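PDB 3H1N: probable glutathione S-transferase from Bordetella bronchiseptica RB50, which probably catalyses the conjugation of reduced glutathione to electrophilic substrates, as members of the glutathione S-transferase family do. Local coordinates for residues B[38-43]-B[92-97]; B[100-105]-B[174-179]. All coordinates share one frame; numbering follows the deposited sequence. Where two conformers were deposited one is given.

Interaction 1: residues B[38-43]-B[92-97]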
# COMPACT_ATOMS: atom_id res chain seq x y z
N ARG B 38 -1.99 15.29 -6.72
CA ARG B 38 -1.99 16.58 -7.39
C ARG B 38 -2.06 16.40 -8.91
O ARG B 38 -2.78 17.14 -9.59
CB ARG B 38 -0.71 17.36 -7.00
CG ARG B 38 -0.73 18.85 -7.23
CD ARG B 38 0.10 19.61 -6.17
NE ARG B 38 1.29 18.86 -5.83
CZ ARG B 38 1.65 18.51 -4.60
NH1 ARG B 38 2.75 17.79 -4.43
NH2 ARG B 38 0.97 18.91 -3.54
N LEU B 39 -1.33 15.43 -9.45
CA LEU B 39 -1.40 15.14 -10.90
C LEU B 39 -2.81 14.76 -11.35
O LEU B 39 -3.30 15.25 -12.35
CB LEU B 39 -0.39 14.06 -11.31
CG LEU B 39 1.08 14.49 -11.37
CD1 LEU B 39 1.98 13.27 -11.42
CD2 LEU B 39 1.34 15.40 -12.58
N ALA B 40 -3.47 13.89 -10.59
CA ALA B 40 -4.83 13.48 -10.93
C ALA B 40 -5.84 14.62 -10.87
O ALA B 40 -6.70 14.72 -11.75
CB ALA B 40 -5.26 12.32 -10.02
N LEU B 41 -5.75 15.46 -9.84
CA LEU B 41 -6.69 16.58 -9.67
C LEU B 41 -6.47 17.58 -10.77
O LEU B 41 -7.43 18.13 -11.34
CB LEU B 41 -6.51 17.27 -8.31
CG LEU B 41 -6.82 16.45 -7.06
CD1 LEU B 41 -6.22 17.15 -5.82
CD2 LEU B 41 -8.33 16.23 -6.93
N GLU B 42 -5.20 17.82 -11.08
CA GLU B 42 -4.84 18.77 -12.14
C GLU B 42 -5.29 18.30 -13.53
O GLU B 42 -5.96 19.04 -14.27
CB GLU B 42 -3.33 19.05 -12.12
CG GLU B 42 -2.83 19.85 -10.89
CD GLU B 42 -2.97 21.38 -11.03
OE1 GLU B 42 -2.75 22.09 -10.02
OE2 GLU B 42 -3.30 21.86 -12.12
N ALA B 43 -4.93 17.07 -13.89
CA ALA B 43 -5.27 16.51 -15.20
C ALA B 43 -6.78 16.27 -15.35
O ALA B 43 -7.34 16.50 -16.42
CB ALA B 43 -4.48 15.23 -15.48
N LEU B 92 -8.32 6.10 -5.48
CA LEU B 92 -9.49 5.23 -5.62
C LEU B 92 -10.84 6.00 -5.63
O LEU B 92 -11.74 5.71 -6.44
CB LEU B 92 -9.52 4.16 -4.51
CG LEU B 92 -10.62 3.10 -4.59
CD1 LEU B 92 -10.37 2.12 -5.73
CD2 LEU B 92 -10.79 2.36 -3.23
N PHE B 93 -10.97 6.96 -4.72
CA PHE B 93 -12.16 7.81 -4.66
C PHE B 93 -12.29 8.63 -5.94
O PHE B 93 -13.37 8.69 -6.54
CB PHE B 93 -12.17 8.72 -3.42
CG PHE B 93 -13.17 9.83 -3.50
CD1 PHE B 93 -14.54 9.55 -3.42
CD2 PHE B 93 -12.76 11.14 -3.71
CE1 PHE B 93 -15.49 10.57 -3.52
CE2 PHE B 93 -13.71 12.19 -3.83
CZ PHE B 93 -15.07 11.90 -3.72
N LEU B 94 -11.20 9.26 -6.36
CA LEU B 94 -11.23 10.10 -7.57
C LEU B 94 -11.54 9.29 -8.81
O LEU B 94 -12.23 9.77 -9.73
CB LEU B 94 -9.91 10.86 -7.74
CG LEU B 94 -9.54 11.75 -6.55
CD1 LEU B 94 -8.19 12.45 -6.77
CD2 LEU B 94 -10.66 12.77 -6.25
N GLY B 95 -11.03 8.06 -8.85
CA GLY B 95 -11.30 7.14 -9.95
C GLY B 95 -12.77 6.77 -10.07
O GLY B 95 -13.31 6.69 -11.18
N VAL B 96 -13.42 6.54 -8.93
CA VAL B 96 -14.82 6.13 -8.93
C VAL B 96 -15.74 7.32 -9.16
O VAL B 96 -16.69 7.22 -9.93
CB VAL B 96 -15.20 5.37 -7.63
CG1 VAL B 96 -16.71 5.22 -7.51
CG2 VAL B 96 -14.55 4.00 -7.61
N GLU B 97 -15.45 8.44 -8.51
CA GLU B 97 -16.39 9.55 -8.52
C GLU B 97 -16.20 10.52 -9.68
O GLU B 97 -17.17 11.11 -10.15
CB GLU B 97 -16.39 10.26 -7.15
CG GLU B 97 -17.32 11.46 -6.97
CD GLU B 97 -18.78 11.26 -7.42
OE1 GLU B 97 -19.33 10.12 -7.43
OE2 GLU B 97 -19.39 12.30 -7.74

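Interaction 2: residues B[100-105]-B[174-179]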
# COMPACT_ATOMS: atom_id res chain seq x y z
N LEU B 100 -11.74 8.78 -13.26
CA LEU B 100 -10.29 8.67 -13.53
C LEU B 100 -9.83 7.21 -13.54
O LEU B 100 -8.63 6.92 -13.54
CB LEU B 100 -9.48 9.48 -12.50
CG LEU B 100 -9.94 10.93 -12.27
CD1 LEU B 100 -8.94 11.65 -11.40
CD2 LEU B 100 -10.16 11.66 -13.59
N ALA B 101 -10.80 6.31 -13.51
CA ALA B 101 -10.55 4.88 -13.60
C ALA B 101 -11.73 4.24 -14.34
O ALA B 101 -12.78 4.88 -14.48
CB ALA B 101 -10.40 4.28 -12.20
N PRO B 102 -11.57 2.97 -14.79
CA PRO B 102 -12.62 2.32 -15.58
C PRO B 102 -13.96 2.28 -14.84
O PRO B 102 -13.98 2.35 -13.61
CB PRO B 102 -12.05 0.91 -15.81
CG PRO B 102 -10.57 1.08 -15.72
CD PRO B 102 -10.37 2.12 -14.66
N PRO B 103 -15.08 2.19 -15.59
CA PRO B 103 -16.40 2.18 -14.95
C PRO B 103 -16.75 0.82 -14.34
O PRO B 103 -17.65 0.74 -13.51
CB PRO B 103 -17.35 2.53 -16.10
CG PRO B 103 -16.63 2.17 -17.35
CD PRO B 103 -15.17 2.32 -17.06
N ASP B 104 -16.02 -0.21 -14.74
CA ASP B 104 -16.34 -1.58 -14.35
C ASP B 104 -15.51 -2.03 -13.16
O ASP B 104 -14.40 -1.51 -12.92
CB ASP B 104 -16.11 -2.53 -15.53
CG ASP B 104 -14.66 -2.55 -15.98
OD1 ASP B 104 -14.17 -1.51 -16.49
OD2 ASP B 104 -14.01 -3.60 -15.83
N ARG B 105 -16.03 -3.03 -12.45
CA ARG B 105 -15.41 -3.55 -11.23
C ARG B 105 -13.99 -4.06 -11.47
O ARG B 105 -13.06 -3.68 -10.75
CB ARG B 105 -16.28 -4.69 -10.66
CG ARG B 105 -15.69 -5.38 -9.44
CD ARG B 105 -16.68 -6.39 -8.88
NE ARG B 105 -16.83 -7.56 -9.75
CZ ARG B 105 -17.56 -8.62 -9.44
NH1 ARG B 105 -18.21 -8.66 -8.28
NH2 ARG B 105 -17.65 -9.65 -10.28
N TRP B 174 -2.32 2.55 -23.10
CA TRP B 174 -2.51 2.84 -21.67
C TRP B 174 -2.50 1.56 -20.83
O TRP B 174 -2.42 0.45 -21.35
CB TRP B 174 -3.83 3.59 -21.43
CG TRP B 174 -3.98 4.92 -22.12
CD1 TRP B 174 -4.87 5.23 -23.11
CD2 TRP B 174 -3.23 6.12 -21.86
NE1 TRP B 174 -4.72 6.56 -23.49
CE2 TRP B 174 -3.72 7.12 -22.74
CE3 TRP B 174 -2.20 6.45 -20.97
CZ2 TRP B 174 -3.21 8.42 -22.75
CZ3 TRP B 174 -1.68 7.75 -20.99
CH2 TRP B 174 -2.19 8.72 -21.87
N LEU B 175 -2.58 1.73 -19.51
CA LEU B 175 -2.57 0.61 -18.58
C LEU B 175 -3.89 -0.18 -18.57
O LEU B 175 -3.93 -1.33 -18.13
CB LEU B 175 -2.24 1.09 -17.17
CG LEU B 175 -0.77 1.45 -16.90
CD1 LEU B 175 -0.66 2.25 -15.58
CD2 LEU B 175 0.12 0.22 -16.86
N THR B 176 -4.96 0.47 -19.02
CA THR B 176 -6.31 -0.14 -18.99
C THR B 176 -6.93 -0.21 -20.38
O THR B 176 -6.38 0.33 -21.35
CB THR B 176 -7.27 0.63 -18.04
OG1 THR B 176 -7.72 1.83 -18.68
CG2 THR B 176 -6.57 0.98 -16.75
N ASP B 177 -8.09 -0.86 -20.47
CA ASP B 177 -8.80 -0.98 -21.75
C ASP B 177 -9.91 0.06 -21.86
O ASP B 177 -10.71 0.03 -22.80
CB ASP B 177 -9.35 -2.41 -21.92
CG ASP B 177 -8.29 -3.48 -21.66
OD1 ASP B 177 -7.36 -3.63 -22.49
OD2 ASP B 177 -8.38 -4.17 -20.62
N MSE B 178 -9.94 1.00 -20.92
CA MSE B 178 -11.01 2.00 -20.80
C MSE B 178 -11.08 3.00 -21.97
O MSE B 178 -12.14 3.59 -22.21
CB MSE B 178 -10.96 2.73 -19.44
CG MSE B 178 -9.92 3.83 -19.30
SE MSE B 178 -9.90 4.73 -17.54
CE MSE B 178 -11.68 5.50 -17.73
N GLY B 179 -9.98 3.16 -22.70
CA GLY B 179 -9.94 4.05 -23.86
C GLY B 179 -9.40 5.44 -23.60
O GLY B 179 -9.54 6.33 -24.44

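Interaction 1: residues B[38-43]-B[92-97]
Leu-94 of helix 87-97 reaches across to Ala-40 and Leu-41 of helix 34-43, and its CD1 methyl makes both contacts. The closer is with CD2 of Leu-41, which lies 3.8 Å from Leu-94 CD1, the two leucines crossing at about a right angle. Ala-40 CB sits 4.4 Å from that same CD1. With CG anti to its carbonyl carbon (chi1 -58°) and CD1 anti to CA (chi2 178°), Leu-94 holds this methyl at the far end of an extended chain. The nearest backbone pair, Ala-40 CA and Leu-94 CA, stands 8.0 Å apart, and the leucine side chain spans much of that gap. These are the first and third helices of the thioredoxin-like domain of a glutathione S-transferase, and Leu-94 also packs on Tyr-22 of strand 22-25 in the sheet beneath. No hydrogen bond crosses between the segments. Their polar groups turn to other partners: Arg-38 forms salt bridges with Glu-35 and Asp-50, while Glu-42 OE1 meets Arg-234 and the hydroxyl of Tyr-48. Within helix 87-97, Phe-93 packs on Leu-109 of the second subunit, and Glu-97 forms a salt bridge with Arg-105 of that subunit.

Interaction 2: residues B[100-105]-B[174-179]
Thr-176 OG1 accepts the backbone N-H of Met-178 at 3.3 Å, with a nearly straight N-H...O angle of 160°, and so closes an ST turn that presents both side chains to Pro-102. The turn belongs to the loop leading into helix 183-198 of the all-helical domain, whereas 100-105 lies on the connection from the thioredoxin-like domain to helix 105-127, so the contact packs the linker between the two domains of the glutathione S-transferase fold against a loop of the second. Pro-102 and Thr-176 approach tip to tip: CG of the proline ring is 4.1 Å from Thr-176 CB and equally near its CG2 methyl. Both residues also touch Val-111 on helix 105-127.

Met-178, a selenomethionine, covers more of the linker than Thr-176 does. Its chi1 of 79° sets CG between the backbone N and the carbonyl carbon; from there the chain runs extended to SE and then bends at chi3, -65°. Against the proline it crosses at about a right angle, SE standing 3.9 Å from Pro-102 CD.

Hydrogen bonds around the contact tie both loops to the start of helix 105-127. Asp-104 is its N-cap residue, OD2 accepting from Gly-107 N; Pro-102 O receives NE of Arg-108, and Leu-175 O the indole NE1 of Trp-110.

Packing alone joins the two segments, and the end of Met-178 lies over one face of the peptide joining Ala-101 to Pro-102: SE is 3.7 Å from Pro-102 N, and the terminal CE methyl stands 3.5 Å from Ala-101 O.

How the interactions relate
Interactions 1 and 2 follow each other along the chain, the first closing at the end of helix 87-97 and the second opening a few residues later. Their centres lie 13 Å apart, on the same side of the centre of the chain, and they touch directly. Leu-100 joins them: its CG is 3.6 Å from Leu-94 O and its CD1 3.8 Å from Ala-40 O, while Ala-101 CB packs at 3.8 Å on Gly-95 CA. Interaction 1 pairs two helices within the thioredoxin-like domain; interaction 2 sets the linker that follows against the helical domain. Together they form a continuous path of packing from one domain to the other.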